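Local coordinates for protein putative branched-chain amino acid ABC transporter (Chromobacterium violaceum, PDB 4PYR) that binds glutathione and, as a putative LppC-like lipoprotein with a periplasmic-binding-protein fold, may regulate enzyme activity, at residues G130-S135 / T202-V207; V177-D182 / A187-A192. All coordinates share one frame; numbering follows the deposited sequence.

Contact 1: residues G130-S135 / T202-V207; sequences GGDALS and TSQLNV
The backbones of S135 and Q204 stay well apart, 8.6 Å between their CA atoms, and it is the Q204 side chain that spans the distance, joining the start of helix 133-150 to the loop after strand 199-201 in one lobe of a periplasmic-binding-protein fold. The loop after strand 125-129 leads into helix 133-150 through D132, its N-cap. The other loop makes a short 3-10 turn at residues 203-205, with L205 N bonded to T202 O. With CG anti to the backbone N (chi1 179°) and the chain extended beyond it, Q204 brings its amide up to the capped helix start. There Q204 NE2 donates to S135 OG at 3.1 Å; the hydroxyl lies near the amide plane, but the N-H...O angle of 141° shows a bent bond. S135 OG in turn donates to D132 OD1 at 2.7 Å, on the syn side of the carboxylate, so the hydroxyl accepts from the amide and donates to the acid. There is an apolar flank as well: L134 slides past Q204 in the opposite direction, its CD2 4.0 Å from Q204 CG. At the far end of the amide, OE1 accepts from L181 N, which helps fix the rotation of the group. The side chain of L134 lies near that of R137, which binds glutathione, but L134 itself stays about 8 Å from the ligand. D132 OD2 takes the capping bond from S135 N at 2.9 Å, from above the carboxylate plane, and also accepts from a water that itself accepts from Q204 NE2 at 3.0 Å.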
loop_
_atom_site.group_PDB
_atom_site.type_symbol
_atom_site.label_atom_id
_atom_site.label_comp_id
_atom_site.label_asym_id
_atom_site.label_seq_id
_atom_site.Cartn_x
_atom_site.Cartn_y
_atom_site.Cartn_z
ATOM N N GLY A 130 14.705 -3.554 -12.354
ATOM C CA GLY A 130 15.506 -4.635 -11.774
ATOM C C GLY A 130 14.954 -6.005 -12.182
ATOM O O GLY A 130 13.929 -6.118 -12.899
ATOM N N GLY A 131 15.582 -7.037 -11.665
ATOM C CA GLY A 131 15.263 -8.404 -12.009
ATOM C C GLY A 131 14.469 -9.171 -10.967
ATOM O O GLY A 131 14.104 -10.328 -11.195
ATOM N N ASP A 132 14.208 -8.562 -9.819
ATOM C CA ASP A 132 13.482 -9.234 -8.756
ATOM C C ASP A 132 11.995 -9.081 -9.072
ATOM O O ASP A 132 11.609 -8.189 -9.834
ATOM C CB ASP A 132 13.797 -8.612 -7.392
ATOM C CG ASP A 132 13.507 -7.147 -7.360
ATOM O OD1 ASP A 132 14.326 -6.411 -7.926
ATOM O OD2 ASP A 132 12.443 -6.727 -6.882
ATOM N N ALA A 133 11.174 -9.915 -8.456
ATOM C CA ALA A 133 9.757 -9.968 -8.829
ATOM C C ALA A 133 9.026 -8.651 -8.550
ATOM O O ALA A 133 8.169 -8.220 -9.347
ATOM C CB ALA A 133 9.076 -11.120 -8.121
ATOM N N LEU A 134 9.340 -7.983 -7.444
ATOM C CA LEU A 134 8.620 -6.726 -7.115
ATOM C C LEU A 134 8.973 -5.690 -8.159
ATOM O O LEU A 134 8.115 -4.985 -8.666
ATOM C CB LEU A 134 8.993 -6.171 -5.696
ATOM C CG LEU A 134 8.659 -4.673 -5.449
ATOM C CD1 LEU A 134 7.162 -4.518 -5.523
ATOM C CD2 LEU A 134 9.143 -4.127 -4.117
ATOM N N SER A 135 10.272 -5.566 -8.483
ATOM C CA SER A 135 10.668 -4.548 -9.419
ATOM C C SER A 135 9.980 -4.792 -10.762
ATOM O O SER A 135 9.615 -3.857 -11.442
ATOM C CB SER A 135 12.161 -4.607 -9.636
ATOM O OG SER A 135 12.820 -4.204 -8.453
ATOM N N THR A 202 9.147 4.684 -6.164
ATOM C CA THR A 202 8.052 4.413 -5.280
ATOM C C THR A 202 8.571 4.221 -3.859
ATOM O O THR A 202 9.762 4.407 -3.592
ATOM C CB THR A 202 7.249 3.169 -5.711
ATOM O OG1 THR A 202 8.080 1.998 -5.600
ATOM C CG2 THR A 202 6.833 3.296 -7.110
ATOM N N SER A 203 7.700 3.791 -2.947
ATOM C CA SER A 203 8.073 3.611 -1.568
ATOM C C SER A 203 9.054 2.452 -1.413
ATOM O O SER A 203 9.558 2.273 -0.344
ATOM C CB SER A 203 6.833 3.380 -0.689
ATOM O OG SER A 203 6.218 2.130 -0.926
ATOM N N GLN A 204 9.228 1.649 -2.475
ATOM C CA GLN A 204 10.286 0.646 -2.572
ATOM C C GLN A 204 11.627 1.220 -2.089
ATOM O O GLN A 204 12.405 0.512 -1.432
ATOM C CB GLN A 204 10.383 0.144 -4.037
ATOM C CG GLN A 204 11.468 -0.892 -4.330
ATOM C CD GLN A 204 11.571 -1.163 -5.817
ATOM O OE1 GLN A 204 11.468 -0.236 -6.650
ATOM N NE2 GLN A 204 11.791 -2.426 -6.168
ATOM N N LEU A 205 11.880 2.493 -2.390
ATOM C CA LEU A 205 13.181 3.122 -2.043
ATOM C C LEU A 205 13.304 3.651 -0.647
ATOM O O LEU A 205 14.418 3.938 -0.185
ATOM C CB LEU A 205 13.476 4.250 -3.027
ATOM C CG LEU A 205 13.480 3.782 -4.479
ATOM C CD1 LEU A 205 13.834 4.953 -5.349
ATOM C CD2 LEU A 205 14.439 2.622 -4.711
ATOM N N ASN A 206 12.171 3.805 0.038
ATOM C CA ASN A 206 12.148 4.366 1.375
ATOM C C ASN A 206 12.102 3.229 2.378
ATOM O O ASN A 206 11.064 2.707 2.777
ATOM C CB ASN A 206 10.947 5.332 1.518
ATOM C CG ASN A 206 10.950 6.078 2.841
ATOM O OD1 ASN A 206 11.989 6.170 3.516
ATOM N ND2 ASN A 206 9.795 6.644 3.227
ATOM N N VAL A 207 13.287 2.800 2.766
ATOM C CA VAL A 207 13.413 1.628 3.595
ATOM C C VAL A 207 13.670 1.975 5.047
ATOM O O VAL A 207 13.396 1.150 5.942
ATOM C CB VAL A 207 14.512 0.681 3.051
ATOM C CG1 VAL A 207 15.895 1.275 3.260
ATOM C CG2 VAL A 207 14.402 -0.672 3.746
HETATM O O HOH W 1 12.805 -4.668 -4.409
#

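Contact 2: residues V177-D182 / A187-A192; sequences VALALD and ARLKSA
L189 meets L179 and L181 through a single methyl: its CD2 lies 3.8 Å from L179 CD2 and 3.9 Å from L181 CD2. This is the strand-helix packing of a beta-alpha-beta unit, in which strand 176-180 leads through helix 183-192 to the parallel strand 199-201. The three leucines are buried, and the contact is wholly apolar. L179 meets the helix leucine at a slant, whereas L181 lies nearly perpendicular to it, and the two branches converge on the same methyl from positions two residues apart along the chain. With CG anti to the backbone N (chi1 178°), L189 reaches from the helix to the strand. Around this trio, V128 of the adjacent strand 125-129 touches both L179 and L189, while L167 and L168 of helix 165-172 and M164 just before it cover L189 further. V199 of strand 199-201 packs on L179, and backbone bonds of L179 with Y200 tie the strand to that neighbour in the sheet, as those of A178 with L126 and V128 tie it to strand 125-129 on the other side. Farther out, D182 occupies the N-cap of helix 183-192, its OD2 accepting from Q185 N.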
loop_
_atom_site.group_PDB
_atom_site.type_symbol
_atom_site.label_atom_id
_atom_site.label_comp_id
_atom_site.label_asym_id
_atom_site.label_seq_id
_atom_site.Cartn_x
_atom_site.Cartn_y
_atom_site.Cartn_z
ATOM N N VAL A 177 14.564 9.876 -14.737
ATOM C CA VAL A 177 14.691 8.438 -14.573
ATOM C C VAL A 177 13.660 7.938 -13.573
ATOM O O VAL A 177 13.538 8.495 -12.496
ATOM C CB VAL A 177 16.106 8.047 -14.137
ATOM C CG1 VAL A 177 16.216 6.549 -13.904
ATOM C CG2 VAL A 177 17.050 8.518 -15.192
ATOM N N ALA A 178 12.944 6.883 -13.926
ATOM C CA ALA A 178 12.023 6.215 -13.024
ATOM C C ALA A 178 12.618 4.898 -12.616
ATOM O O ALA A 178 13.007 4.139 -13.483
ATOM C CB ALA A 178 10.700 5.973 -13.740
ATOM N N LEU A 179 12.751 4.646 -11.320
ATOM C CA LEU A 179 13.323 3.436 -10.820
ATOM C C LEU A 179 12.280 2.442 -10.368
ATOM O O LEU A 179 11.459 2.747 -9.506
ATOM C CB LEU A 179 14.247 3.721 -9.624
ATOM C CG LEU A 179 15.390 4.704 -9.906
ATOM C CD1 LEU A 179 16.332 4.875 -8.707
ATOM C CD2 LEU A 179 16.222 4.232 -11.100
ATOM N N ALA A 180 12.335 1.238 -10.921
ATOM C CA ALA A 180 11.681 0.083 -10.340
ATOM C C ALA A 180 12.787 -0.903 -10.081
ATOM O O ALA A 180 13.063 -1.769 -10.901
ATOM C CB ALA A 180 10.695 -0.502 -11.336
ATOM N N LEU A 181 13.487 -0.701 -8.958
ATOM C CA LEU A 181 14.778 -1.301 -8.723
ATOM C C LEU A 181 14.937 -1.435 -7.224
ATOM O O LEU A 181 14.490 -0.558 -6.449
ATOM C CB LEU A 181 15.824 -0.335 -9.325
ATOM C CG LEU A 181 17.268 -0.789 -9.461
ATOM C CD1 LEU A 181 17.344 -2.109 -10.197
ATOM C CD2 LEU A 181 18.093 0.318 -10.095
ATOM N N ASP A 182 15.580 -2.527 -6.797
ATOM C CA ASP A 182 15.826 -2.757 -5.392
ATOM C C ASP A 182 16.737 -1.643 -4.832
ATOM O O ASP A 182 17.541 -1.041 -5.561
ATOM C CB ASP A 182 16.496 -4.113 -5.204
ATOM C CG ASP A 182 17.773 -4.244 -6.033
ATOM O OD1 ASP A 182 17.681 -4.449 -7.282
ATOM O OD2 ASP A 182 18.860 -4.044 -5.477
ATOM N N ALA A 187 20.674 2.659 -5.242
ATOM C CA ALA A 187 21.707 3.519 -4.676
ATOM C C ALA A 187 22.956 3.517 -5.533
ATOM O O ALA A 187 23.556 4.574 -5.761
ATOM C CB ALA A 187 22.023 3.099 -3.239
ATOM N N ARG A 188 23.348 2.343 -6.022
ATOM C CA ARG A 188 24.491 2.277 -6.957
ATOM C C ARG A 188 24.225 3.064 -8.240
ATOM O O ARG A 188 25.114 3.809 -8.723
ATOM C CB ARG A 188 24.885 0.830 -7.272
ATOM C CG ARG A 188 25.948 0.705 -8.350
ATOM C CD ARG A 188 25.997 -0.685 -8.966
ATOM N NE ARG A 188 27.192 -0.768 -9.775
ATOM C CZ ARG A 188 27.595 -1.823 -10.485
ATOM N NH1 ARG A 188 26.828 -2.904 -10.547
ATOM N NH2 ARG A 188 28.702 -1.757 -11.179
ATOM N N LEU A 189 23.000 2.945 -8.782
ATOM C CA LEU A 189 22.729 3.637 -10.014
ATOM C C LEU A 189 22.682 5.172 -9.778
ATOM O O LEU A 189 23.232 5.981 -10.559
ATOM C CB LEU A 189 21.370 3.178 -10.541
ATOM C CG LEU A 189 20.892 3.842 -11.821
ATOM C CD1 LEU A 189 21.992 3.794 -12.875
ATOM C CD2 LEU A 189 19.625 3.160 -12.304
ATOM N N LYS A 190 22.049 5.601 -8.680
ATOM C CA LYS A 190 21.968 7.030 -8.388
ATOM C C LYS A 190 23.354 7.661 -8.326
ATOM O O LYS A 190 23.562 8.747 -8.874
ATOM C CB LYS A 190 21.166 7.259 -7.080
ATOM C CG LYS A 190 20.909 8.726 -6.686
ATOM C CD LYS A 190 20.109 9.510 -7.717
ATOM C CE LYS A 190 19.804 10.934 -7.259
ATOM N NZ LYS A 190 20.931 11.838 -7.452
ATOM N N SER A 191 24.323 6.928 -7.753
ATOM C CA SER A 191 25.691 7.403 -7.655
ATOM C C SER A 191 26.422 7.500 -9.021
ATOM O O SER A 191 27.365 8.266 -9.158
ATOM C CB SER A 191 26.490 6.493 -6.721
ATOM O OG SER A 191 26.026 6.604 -5.379
ATOM N N ALA A 192 25.957 6.719 -9.996
ATOM C CA ALA A 192 26.536 6.752 -11.342
ATOM C C ALA A 192 25.893 7.762 -12.286
ATOM O O ALA A 192 26.491 8.158 -13.289
ATOM C CB ALA A 192 26.432 5.362 -11.930
#

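In the fold
Contact 2 lies within the chain loop closed by contact 1, and both belong to the same lobe, their centres about 10 Å apart. Contact 2 is buried, local in sequence and apolar, packing a helix against its own preceding strand. Contact 1 is partly buried and long-range, joining a helix start to a loop at the strand ends by polar bonds and a water. Segment 177-182 is where they meet: G130 N probably bonds to A180 O at 2.8 Å, carrying the pairing one residue past the end of strand 125-129. G130 CA rests 3.5 Å from L181 CD1. L181 serves both: its N bonds to Q204 OE1, while its side chain joins the leucine cluster.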